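Local atomic coordinates of 3'-5'-exonuclease (Saccharomyces cerevisiae, PDB entry 3E2V), a protein that degrades DNA from the 3' end as an exonuclease and probably also incises double-stranded DNA as an endonuclease, with magnesium as likely cofactor. Residues P246-T256 and S269-S280. Sequence-based numbering, arbitrary orientation.
Sequences PDRKLVVHSFT and SPNIFIGVNGCS. With MG (magnesium ion), chain E.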
# COMPACT_ATOMS: atom_id res chain seq x y z
N PRO A 246 -19.99 -6.33 6.42
CA PRO A 246 -19.76 -5.64 7.69
C PRO A 246 -18.40 -5.94 8.31
O PRO A 246 -17.96 -5.18 9.18
CB PRO A 246 -20.91 -6.16 8.59
CG PRO A 246 -21.30 -7.45 7.99
CD PRO A 246 -21.14 -7.27 6.51
N ASP A 247 -17.74 -7.01 7.88
CA ASP A 247 -16.39 -7.33 8.37
C ASP A 247 -15.25 -6.96 7.41
O ASP A 247 -14.09 -7.22 7.71
CB ASP A 247 -16.29 -8.80 8.78
CG ASP A 247 -17.29 -9.19 9.87
OD1 ASP A 247 -17.51 -8.39 10.81
OD2 ASP A 247 -17.84 -10.31 9.79
N ARG A 248 -15.57 -6.36 6.27
CA ARG A 248 -14.51 -5.96 5.33
C ARG A 248 -13.65 -4.85 5.93
O ARG A 248 -14.16 -3.85 6.46
CB ARG A 248 -15.10 -5.52 3.98
CG ARG A 248 -14.19 -4.62 3.15
CD ARG A 248 -14.74 -4.46 1.75
NE ARG A 248 -14.09 -5.38 0.83
CZ ARG A 248 -14.36 -5.44 -0.47
NH1 ARG A 248 -15.32 -4.70 -1.00
NH2 ARG A 248 -13.67 -6.26 -1.26
N LYS A 249 -12.33 -5.05 5.85
CA LYS A 249 -11.39 -4.07 6.39
C LYS A 249 -10.96 -3.09 5.31
O LYS A 249 -10.80 -3.46 4.14
CB LYS A 249 -10.17 -4.77 7.02
CG LYS A 249 -10.54 -5.86 8.06
CD LYS A 249 -11.40 -5.35 9.20
CE LYS A 249 -11.58 -6.43 10.29
NZ LYS A 249 -12.30 -7.65 9.82
N LEU A 250 -10.80 -1.83 5.71
CA LEU A 250 -10.58 -0.73 4.80
C LEU A 250 -9.30 -0.04 5.26
O LEU A 250 -9.31 0.70 6.23
CB LEU A 250 -11.77 0.25 4.90
CG LEU A 250 -13.15 -0.37 4.64
CD1 LEU A 250 -14.24 0.66 4.90
CD2 LEU A 250 -13.26 -0.89 3.21
N VAL A 251 -8.20 -0.32 4.57
CA VAL A 251 -6.89 0.13 5.01
C VAL A 251 -6.47 1.35 4.22
O VAL A 251 -6.33 1.28 2.99
CB VAL A 251 -5.85 -1.01 4.86
CG1 VAL A 251 -4.44 -0.51 5.21
CG2 VAL A 251 -6.24 -2.22 5.72
N VAL A 252 -6.30 2.47 4.92
CA VAL A 252 -5.85 3.69 4.28
C VAL A 252 -4.33 3.77 4.39
O VAL A 252 -3.78 4.15 5.44
CB VAL A 252 -6.54 4.95 4.90
CG1 VAL A 252 -6.11 6.23 4.15
CG2 VAL A 252 -8.07 4.80 4.92
N HIS A 253 -3.66 3.43 3.29
CA HIS A 253 -2.19 3.32 3.19
C HIS A 253 -1.51 4.68 3.31
O HIS A 253 -2.05 5.71 2.88
CB HIS A 253 -1.85 2.61 1.82
CG HIS A 253 -0.44 2.76 1.30
ND1 HIS A 253 0.68 2.39 2.02
CD2 HIS A 253 0.00 3.16 0.08
CE1 HIS A 253 1.76 2.60 1.28
NE2 HIS A 253 1.38 3.07 0.10
N SER A 254 -0.33 4.70 3.92
CA SER A 254 0.56 5.85 3.82
C SER A 254 -0.11 7.18 4.18
O SER A 254 -0.08 8.15 3.41
CB SER A 254 1.17 5.91 2.40
OG SER A 254 2.27 6.82 2.38
N PHE A 255 -0.75 7.21 5.35
CA PHE A 255 -1.50 8.38 5.76
C PHE A 255 -0.62 9.56 6.17
O PHE A 255 0.25 9.42 7.04
CB PHE A 255 -2.42 8.04 6.93
CG PHE A 255 -3.23 9.21 7.40
CD1 PHE A 255 -4.31 9.65 6.63
CD2 PHE A 255 -2.90 9.90 8.56
CE1 PHE A 255 -5.07 10.74 7.03
CE2 PHE A 255 -3.67 11.01 8.96
CZ PHE A 255 -4.75 11.42 8.20
N THR A 256 -0.87 10.73 5.57
CA THR A 256 -0.09 11.94 5.90
C THR A 256 -0.99 13.16 6.07
O THR A 256 -0.51 14.31 6.03
CB THR A 256 0.95 12.26 4.81
OG1 THR A 256 0.27 12.52 3.59
CG2 THR A 256 1.95 11.10 4.62
N SER A 269 -16.05 4.42 9.33
CA SER A 269 -16.32 3.02 9.66
C SER A 269 -15.37 2.55 10.75
O SER A 269 -14.21 2.93 10.75
CB SER A 269 -16.08 2.14 8.43
OG SER A 269 -16.02 0.77 8.77
N PRO A 270 -15.86 1.70 11.67
CA PRO A 270 -14.98 1.10 12.67
C PRO A 270 -13.93 0.20 12.02
O PRO A 270 -12.95 -0.17 12.67
CB PRO A 270 -15.94 0.27 13.54
CG PRO A 270 -17.11 0.04 12.69
CD PRO A 270 -17.26 1.29 11.88
N ASN A 271 -14.14 -0.12 10.75
CA ASN A 271 -13.23 -1.02 10.01
C ASN A 271 -12.18 -0.29 9.17
O ASN A 271 -11.47 -0.92 8.40
CB ASN A 271 -14.05 -1.98 9.15
CG ASN A 271 -14.71 -3.09 9.97
OD1 ASN A 271 -14.22 -3.45 11.04
ND2 ASN A 271 -15.82 -3.62 9.47
N ILE A 272 -12.10 1.03 9.34
CA ILE A 272 -11.01 1.84 8.77
C ILE A 272 -9.76 1.65 9.63
O ILE A 272 -9.81 1.76 10.86
CB ILE A 272 -11.41 3.33 8.72
CG1 ILE A 272 -12.28 3.60 7.49
CG2 ILE A 272 -10.16 4.26 8.72
CD1 ILE A 272 -11.52 3.67 6.16
N PHE A 273 -8.66 1.35 8.95
CA PHE A 273 -7.34 1.29 9.57
C PHE A 273 -6.44 2.30 8.90
O PHE A 273 -6.66 2.64 7.73
CB PHE A 273 -6.72 -0.11 9.42
CG PHE A 273 -7.43 -1.15 10.21
CD1 PHE A 273 -6.91 -1.57 11.43
CD2 PHE A 273 -8.63 -1.67 9.76
CE1 PHE A 273 -7.58 -2.51 12.19
CE2 PHE A 273 -9.32 -2.62 10.51
CZ PHE A 273 -8.80 -3.03 11.73
N ILE A 274 -5.41 2.75 9.62
CA ILE A 274 -4.53 3.82 9.14
C ILE A 274 -3.11 3.29 9.05
O ILE A 274 -2.53 2.87 10.06
CB ILE A 274 -4.56 5.04 10.09
CG1 ILE A 274 -6.00 5.52 10.37
CG2 ILE A 274 -3.67 6.14 9.54
CD1 ILE A 274 -6.79 6.07 9.15
N GLY A 275 -2.55 3.29 7.83
CA GLY A 275 -1.16 2.90 7.61
C GLY A 275 -0.19 4.04 7.89
O GLY A 275 -0.39 5.17 7.41
N VAL A 276 0.85 3.73 8.66
CA VAL A 276 1.84 4.71 9.10
C VAL A 276 3.23 4.25 8.66
O VAL A 276 3.67 3.15 9.00
CB VAL A 276 1.78 4.85 10.63
CG1 VAL A 276 2.94 5.73 11.18
CG2 VAL A 276 0.44 5.43 11.05
N ASN A 277 3.89 5.09 7.88
CA ASN A 277 5.26 4.86 7.46
C ASN A 277 6.10 6.11 7.76
O ASN A 277 5.63 7.04 8.41
CB ASN A 277 5.31 4.53 5.96
CG ASN A 277 4.70 5.62 5.08
OD1 ASN A 277 4.91 6.81 5.32
ND2 ASN A 277 3.97 5.22 4.06
N GLY A 278 7.34 6.14 7.28
CA GLY A 278 8.22 7.28 7.58
C GLY A 278 7.67 8.59 7.07
O GLY A 278 7.90 9.63 7.69
N CYS A 279 6.96 8.57 5.95
CA CYS A 279 6.36 9.81 5.42
C CYS A 279 5.26 10.36 6.34
O CYS A 279 5.02 11.58 6.38
CB CYS A 279 5.82 9.60 3.99
SG CYS A 279 7.11 9.35 2.74
N SER A 280 4.60 9.47 7.08
CA SER A 280 3.58 9.82 8.06
C SER A 280 4.16 10.47 9.31
O SER A 280 3.40 10.82 10.21
CB SER A 280 2.87 8.54 8.54
OG SER A 280 2.39 7.78 7.44
MG MG E . 2.86 3.86 -1.34
O HOH W 1 -16.81 -3.04 6.36
O HOH W 2 2.89 5.80 -0.80
O HOH W 3 0.51 11.01 9.60
O HOH W 4 4.18 4.36 -2.84
O HOH W 5 2.76 2.02 -2.24
O HOH W 6 0.91 4.82 -2.73
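Leu250 to Val252 pair in parallel register with Ile272 to Ile274, the strand axes 4.6 Å apart at 28°, and bonds such as Val252 N to Phe273 O (2.8 Å) alternate between the strands. Leu250, Val252, Ile272 and Ile274 share one sheet face, where CD1 of Ile272 lies 3.7 Å from Leu250 CB; helix 259-268 covers Val252 and Ile274. Val251 and Phe273 share the other; Lys249 CD, before the strand, lies 3.7 Å from Phe273 CE2, beside helix 377-392. Past strand 250-252, Phe255 CB packs 3.5 Å from Ile274 CG2, and Ser280 OG donates to Phe255 O. Asn277, its CG between backbone N and carbonyl carbon (chi1 58°), gives ND2 to Ser254 OG at 2.9 Å, nearly in the amide plane, and to Glu301, while OD1 accepts from Ser280 N in an Asx motif. With an alanine here, Ser254 OG and Glu301 would probably lose their shared amide donor, and Ser280 N its side-chain acceptor. Ser254 CB covers one face of the His253 ring, whose NE2 binds magnesium at 2.2 Å alongside Asp303; Glu301 holds ND1. This right-handed beta-alpha-beta unit supplies His253; metal ligands past C-terminal strand ends are typical of TIM-barrel metallo-dependent hydrolases such as TatD.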